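Local coordinates for protein 11S globulin (Wrightia tinctoria, PDB 5WXU) that sequesters the plant hormone auxin (indole-3-acetic acid) and probably serves as a seed storage protein, assembling as a hexamer of two-chain subunits, at the interface of chains A and B and the interface of chains A and C. Numbering follows the deposited sequence. Chains: chain A/B/C, 11S globulin.

Contact 1: the interface of chains A and B. Residues chain A 432, 436; chain B 92, 259-261, 264-266.
In A:Asp432 the carboxylate carbon CG lies opposite the backbone N (chi1 -151°) and reaches B:Arg266, whose side chain bends at chi3 (-64°) to bring the edge of its guanidinium to the acid. B:Arg266 grips A:Asp432 side-on, NE to OD2 and NH2 to OD1, the latter a salt bridge of 2.9 Å. The carboxylate and guanidinium planes stand 71° apart, and both side-chain nitrogens come in from above the carboxylate plane, so this is a tilted pairing and not a flat fork. The backbone N of B:Arg266 takes the anti lone pair of A:Asp432 OD2 at 2.8 Å, giving that oxygen two donors. B:Arg266 is poorly ordered, so its side-chain bonds deserve less weight than the model suggests. Water 1 adds a bridge from A:Asp432 N to B:Arg266 O.

One helical turn on, the amide of A:Asn436 crosses B:Val261 at about a right angle, its OD1 3.6 Å from the methyl CG1. A:Asn436 ND2 gives its N-H to A:Asp432 O (2.9 Å), almost in the asparagine's amide plane, which helps fix the amide's rotation. That leaves OD1 to water 2, which also meets B:Arg260 O. B:Leu265 CD1 packs on CB of A:Asp432 at 3.7 Å, and B:Leu92 CD2 sits near CB of A:Asn436.

Helix 431-438 of chain A thus rests on the stretch of chain B that leaves strand 258-260, with B:Leu92 of strand 91-98 in chain B at its side.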
loop_
_atom_site.group_PDB
_atom_site.type_symbol
_atom_site.label_atom_id
_atom_site.label_comp_id
_atom_site.label_asym_id
_atom_site.label_seq_id
_atom_site.Cartn_x
_atom_site.Cartn_y
_atom_site.Cartn_z
ATOM N N ASP A 432 12.977 20.554 33.217
ATOM C CA ASP A 432 13.528 21.896 33.275
ATOM C C ASP A 432 12.805 22.814 32.321
ATOM O O ASP A 432 12.774 24.030 32.537
ATOM C CB ASP A 432 15.080 21.896 33.060
ATOM C CG ASP A 432 15.787 23.104 33.816
ATOM O OD1 ASP A 432 15.194 23.629 34.778
ATOM O OD2 ASP A 432 16.882 23.515 33.375
ATOM N N ASN A 436 11.166 26.323 33.870
ATOM C CA ASN A 436 11.342 27.622 33.223
ATOM C C ASN A 436 10.114 28.262 32.659
ATOM O O ASN A 436 9.883 29.489 32.820
ATOM C CB ASN A 436 12.487 27.497 32.212
ATOM C CG ASN A 436 13.826 27.509 32.896
ATOM O OD1 ASN A 436 14.308 28.620 33.277
ATOM N ND2 ASN A 436 14.416 26.333 33.138
ATOM N N LEU B 92 14.460 29.691 25.418
ATOM C CA LEU B 92 13.566 28.522 25.356
ATOM C C LEU B 92 12.250 28.916 24.693
ATOM O O LEU B 92 11.523 29.799 25.188
ATOM C CB LEU B 92 13.389 27.941 26.763
ATOM C CG LEU B 92 12.317 26.888 26.997
ATOM C CD1 LEU B 92 12.658 25.681 26.093
ATOM C CD2 LEU B 92 12.282 26.474 28.465
ATOM N N VAL B 259 11.490 32.302 26.527
ATOM C CA VAL B 259 11.995 32.723 27.855
ATOM C C VAL B 259 13.472 32.423 28.052
ATOM O O VAL B 259 14.033 31.401 27.588
ATOM C CB VAL B 259 11.192 32.099 28.964
ATOM C CG1 VAL B 259 9.717 32.430 28.780
ATOM C CG2 VAL B 259 11.408 30.589 29.088
ATOM N N ARG B 260 14.139 33.296 28.814
ATOM C CA ARG B 260 15.531 33.122 29.115
ATOM C C ARG B 260 15.737 32.134 30.195
ATOM O O ARG B 260 15.113 32.218 31.222
ATOM C CB ARG B 260 16.135 34.433 29.604
ATOM C CG ARG B 260 17.623 34.268 29.943
ATOM C CD ARG B 260 18.444 35.489 29.532
ATOM N NE ARG B 260 18.502 35.600 28.072
ATOM C CZ ARG B 260 17.866 36.508 27.319
ATOM N NH1 ARG B 260 17.087 37.460 27.854
ATOM N NH2 ARG B 260 18.015 36.462 25.992
ATOM N N VAL B 261 16.640 31.201 29.996
ATOM C CA VAL B 261 17.023 30.260 31.013
ATOM C C VAL B 261 18.449 30.703 31.428
ATOM O O VAL B 261 19.403 30.501 30.685
ATOM C CB VAL B 261 17.038 28.827 30.459
ATOM C CG1 VAL B 261 17.356 27.780 31.540
ATOM C CG2 VAL B 261 15.716 28.552 29.752
ATOM N N GLY B 264 21.335 28.070 31.827
ATOM C CA GLY B 264 21.299 26.968 30.864
ATOM C C GLY B 264 20.293 25.860 31.249
ATOM O O GLY B 264 20.155 25.445 32.397
ATOM N N LEU B 265 19.634 25.341 30.232
ATOM C CA LEU B 265 18.631 24.266 30.389
ATOM C C LEU B 265 19.288 22.957 30.764
ATOM O O LEU B 265 20.272 22.570 30.164
ATOM C CB LEU B 265 17.857 24.143 29.071
ATOM C CG LEU B 265 16.562 23.341 29.119
ATOM C CD1 LEU B 265 15.527 23.993 30.035
ATOM C CD2 LEU B 265 16.090 23.192 27.693
ATOM N N ARG B 266 18.735 22.270 31.746
ATOM C CA ARG B 266 19.236 21.026 32.256
ATOM C C ARG B 266 18.299 19.956 31.656
ATOM O O ARG B 266 17.124 20.079 31.760
ATOM C CB ARG B 266 19.214 21.039 33.800
ATOM C CG ARG B 266 19.971 22.258 34.395
ATOM C CD ARG B 266 19.640 22.672 35.858
ATOM N NE ARG B 266 18.249 23.153 36.117
ATOM C CZ ARG B 266 17.612 23.170 37.317
ATOM N NH1 ARG B 266 18.197 22.737 38.449
ATOM N NH2 ARG B 266 16.359 23.620 37.397
HETATM O O HOH W 1 14.901 18.680 32.703
HETATM O O HOH W 2 12.976 31.023 32.468
#

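Contact 2: the interface of chains A and B. Residues chain A 436-437, 439; chain B 253, 255, 259.
The C-terminal end of helix 431-438 in chain A, with A:Gln439 just beyond it, meets the segment of chain B that leads into strand 258-260. B:Arg255 points its guanidinium end-on at the backbone carbonyl of A:Asn436. B:Arg255 NH2 bonds to A:Asn436 O at 2.9 Å, in the carbonyl plane; B:Arg255 NH1 reaches the same oxygen at 3.1 Å, tilted from that plane. A:Val437 O also lies at the guanidinium edge, without a hydrogen bond.

B:Asp253 holds the arginine along its NE/NH2 edge, beside the end that meets the helix: OD1 of B:Asp253 takes NE of B:Arg255 at 2.8 Å, and OD2 receives NH2 through its syn lone pair. The arginine's bend at chi3 (-61°) turns that edge to the acid and the end to the helix. Above the guanidinium, NE2 of A:Gln439 sits 3.5 Å over its centre, the amide stacked at 21° to it; B:Val259 CG1 covers the opposite face. A:Gln439 OE1 lies 3.2 Å from B:Asp253 OD2, amide and carboxylate stacked 26° apart, a doubtful meeting of two acceptors that may put the amide's modelled orientation in question.

Putting an alanine in place of B:Arg255 would probably leave A:Asn436 O without both guanidinium donors, B:Asp253 without its charge partner, and the A:Gln439 amide without the surface it stacks on.

A positive group here would be expected to suit the helix dipole. The site helps join neighbouring subunits of the hexamer.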
loop_
_atom_site.group_PDB
_atom_site.type_symbol
_atom_site.label_atom_id
_atom_site.label_comp_id
_atom_site.label_asym_id
_atom_site.label_seq_id
_atom_site.Cartn_x
_atom_site.Cartn_y
_atom_site.Cartn_z
ATOM N N ASN A 436 11.166 26.323 33.870
ATOM C CA ASN A 436 11.342 27.622 33.223
ATOM C C ASN A 436 10.114 28.262 32.659
ATOM O O ASN A 436 9.883 29.489 32.820
ATOM C CB ASN A 436 12.487 27.497 32.212
ATOM C CG ASN A 436 13.826 27.509 32.896
ATOM O OD1 ASN A 436 14.308 28.620 33.277
ATOM N ND2 ASN A 436 14.416 26.333 33.138
ATOM N N VAL A 437 9.240 27.483 32.015
ATOM C CA VAL A 437 8.093 28.069 31.377
ATOM C C VAL A 437 7.029 28.468 32.412
ATOM O O VAL A 437 6.401 29.484 32.263
ATOM C CB VAL A 437 7.484 27.091 30.364
ATOM C CG1 VAL A 437 6.141 27.587 29.853
ATOM C CG2 VAL A 437 8.425 26.858 29.185
ATOM N N GLN A 439 7.566 28.751 35.735
ATOM C CA GLN A 439 8.208 29.238 36.995
ATOM C C GLN A 439 7.864 28.424 38.194
ATOM O O GLN A 439 7.354 28.935 39.176
ATOM C CB GLN A 439 7.863 30.698 37.179
ATOM C CG GLN A 439 8.353 31.459 35.975
ATOM C CD GLN A 439 8.304 32.969 36.103
ATOM O OE1 GLN A 439 7.249 33.557 36.390
ATOM N NE2 GLN A 439 9.427 33.611 35.773
ATOM N N ASP B 253 2.879 36.748 34.532
ATOM C CA ASP B 253 4.165 36.319 33.947
ATOM C C ASP B 253 4.021 36.691 32.485
ATOM O O ASP B 253 3.304 36.002 31.748
ATOM C CB ASP B 253 4.364 34.816 34.239
ATOM C CG ASP B 253 5.548 34.167 33.481
ATOM O OD1 ASP B 253 6.289 34.874 32.745
ATOM O OD2 ASP B 253 5.726 32.920 33.664
ATOM N N ARG B 255 6.494 37.182 29.883
ATOM C CA ARG B 255 7.754 36.998 29.132
ATOM C C ARG B 255 7.559 36.675 27.647
ATOM O O ARG B 255 8.542 36.530 26.900
ATOM C CB ARG B 255 8.557 35.912 29.795
ATOM C CG ARG B 255 9.070 36.329 31.186
ATOM C CD ARG B 255 9.776 35.246 31.897
ATOM N NE ARG B 255 8.899 34.090 32.136
ATOM C CZ ARG B 255 9.305 32.846 32.364
ATOM N NH1 ARG B 255 10.594 32.510 32.429
ATOM N NH2 ARG B 255 8.407 31.917 32.521
ATOM N N VAL B 259 11.490 32.302 26.527
ATOM C CA VAL B 259 11.995 32.723 27.855
ATOM C C VAL B 259 13.472 32.423 28.052
ATOM O O VAL B 259 14.033 31.401 27.588
ATOM C CB VAL B 259 11.192 32.099 28.964
ATOM C CG1 VAL B 259 9.717 32.430 28.780
ATOM C CG2 VAL B 259 11.408 30.589 29.088
#

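Contact 3: the interface of chains A and C. Residues chain A 124, 150, 292; chain C 304-307, 322.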
loop_
_atom_site.group_PDB
_atom_site.type_symbol
_atom_site.label_atom_id
_atom_site.label_comp_id
_atom_site.label_asym_id
_atom_site.label_seq_id
_atom_site.Cartn_x
_atom_site.Cartn_y
_atom_site.Cartn_z
ATOM N N PHE A 124 -28.264 -15.381 1.213
ATOM C CA PHE A 124 -29.216 -15.809 2.221
ATOM C C PHE A 124 -30.412 -16.367 1.423
ATOM O O PHE A 124 -31.130 -15.644 0.791
ATOM C CB PHE A 124 -29.644 -14.681 3.213
ATOM C CG PHE A 124 -28.736 -14.511 4.419
ATOM C CD1 PHE A 124 -27.366 -14.788 4.364
ATOM C CD2 PHE A 124 -29.268 -14.133 5.685
ATOM C CE1 PHE A 124 -26.561 -14.625 5.496
ATOM C CE2 PHE A 124 -28.460 -13.972 6.821
ATOM C CZ PHE A 124 -27.086 -14.261 6.728
ATOM N N LYS A 150 -27.147 -10.875 2.797
ATOM C CA LYS A 150 -27.010 -11.042 4.221
ATOM C C LYS A 150 -27.674 -9.892 4.985
ATOM O O LYS A 150 -27.492 -8.719 4.648
ATOM C CB LYS A 150 -25.522 -11.162 4.553
ATOM C CG LYS A 150 -25.200 -10.971 6.040
ATOM C CD LYS A 150 -23.729 -11.012 6.294
ATOM C CE LYS A 150 -23.511 -11.036 7.802
ATOM N NZ LYS A 150 -22.491 -12.007 8.260
ATOM N N THR A 292 -18.348 -10.127 2.089
ATOM C CA THR A 292 -18.569 -10.441 3.510
ATOM C C THR A 292 -18.097 -9.389 4.492
ATOM O O THR A 292 -18.008 -9.692 5.665
ATOM C CB THR A 292 -17.847 -11.764 3.976
ATOM O OG1 THR A 292 -16.361 -11.686 3.973
ATOM C CG2 THR A 292 -18.389 -12.901 3.180
ATOM N N ARG C 304 -24.316 -14.834 12.445
ATOM C CA ARG C 304 -22.987 -14.363 11.858
ATOM C C ARG C 304 -22.663 -15.047 10.503
ATOM O O ARG C 304 -21.605 -14.900 9.883
ATOM C CB ARG C 304 -21.882 -14.653 12.907
ATOM C CG ARG C 304 -20.391 -14.699 12.515
ATOM C CD ARG C 304 -19.975 -13.261 12.243
ATOM N NE ARG C 304 -18.590 -13.141 11.795
ATOM C CZ ARG C 304 -18.139 -13.597 10.614
ATOM N NH1 ARG C 304 -18.942 -14.189 9.750
ATOM N NH2 ARG C 304 -16.856 -13.466 10.288
ATOM N N ALA C 305 -23.549 -15.893 10.086
ATOM C CA ALA C 305 -23.435 -16.553 8.834
ATOM C C ALA C 305 -23.267 -15.582 7.715
ATOM O O ALA C 305 -23.889 -14.545 7.727
ATOM C CB ALA C 305 -24.697 -17.368 8.601
ATOM N N ASP C 306 -22.407 -15.930 6.780
ATOM C CA ASP C 306 -22.217 -15.178 5.530
ATOM C C ASP C 306 -22.952 -15.837 4.375
ATOM O O ASP C 306 -23.447 -15.146 3.484
ATOM C CB ASP C 306 -20.724 -15.043 5.238
ATOM C CG ASP C 306 -19.982 -14.221 6.297
ATOM O OD1 ASP C 306 -20.485 -13.159 6.637
ATOM O OD2 ASP C 306 -18.986 -14.696 6.850
ATOM N N ILE C 307 -23.015 -17.146 4.407
ATOM C CA ILE C 307 -23.814 -17.919 3.445
ATOM C C ILE C 307 -24.836 -18.767 4.265
ATOM O O ILE C 307 -24.464 -19.373 5.265
ATOM C CB ILE C 307 -22.969 -18.822 2.555
ATOM C CG1 ILE C 307 -21.912 -17.995 1.830
ATOM C CG2 ILE C 307 -23.852 -19.544 1.548
ATOM C CD1 ILE C 307 -20.936 -18.799 1.134
ATOM N N ASN C 322 -12.772 -8.806 7.762
ATOM C CA ASN C 322 -13.486 -8.913 9.028
ATOM C C ASN C 322 -12.537 -8.570 10.237
ATOM O O ASN C 322 -12.931 -7.825 11.142
ATOM C CB ASN C 322 -14.086 -10.356 9.229
ATOM C CG ASN C 322 -14.824 -10.936 7.972
ATOM O OD1 ASN C 322 -14.601 -12.112 7.469
ATOM N ND2 ASN C 322 -15.732 -10.130 7.455
HETATM O O HOH W 3 -18.794 -11.418 7.873
#
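Charge pairing leads here: NZ of A:Lys150 meets OD1 of C:Asp306 in a salt bridge of 2.8 Å, coming from above the carboxylate plane. The other carboxylate oxygen, OD2, is taken on its syn side by NH1 of C:Arg304 within chain C, so the acid stands between two cationic groups, which would be expected to favour its ionised form.

Among the hydrogen bonds to backbone carbonyls, A:Lys150 NZ also donates to C:Ala305 O at 2.9 Å, from above that carbonyl plane. The lysine chain runs out extended, CG anti to its own N, and bends only at chi4 (136°), which swings NZ between C:Ala305 O and C:Asp306 OD1. C:Asn322 ND2 donates to A:Thr292 O at 2.9 Å, above the carbonyl plane of the threonine, with the oxygen nearly in the amide plane of C:Asn322. Water 3 links that same threonine carbonyl to C:Asp306 OD1, giving the aspartate a second route across the boundary.

Packing completes the patch. CG2 of A:Thr292 rests against CG of C:Asp306 (3.7 Å), the two side chains crossing at about a right angle. The ring of A:Phe124 turns its edge to chain C, with CZ 3.4 Å from C:Ala305 O, while one face is covered by CA of A:Lys150 from its own chain.

This A-C interface is two-fold symmetric, so the whole set recurs with the chains exchanged; it helps pair subunits within the hexamer.

Contacts 1 and 2 are neighbours, their C-alpha centres about 9 Å apart, and they share A:Asn436 and B:Val259. The asparagine offers its side chain to contact 1 and its backbone carbonyl to contact 2, so helix 431-438 is held at two points by one partner across an interface that is not an exact two-fold. Contact 3 lies about 61 Å from either, centre to centre, in a separate, two-fold symmetric interface with chain C. Each subunit therefore takes part in two kinds of interface, which together fit the hexamer this family forms; every copy would repeat them.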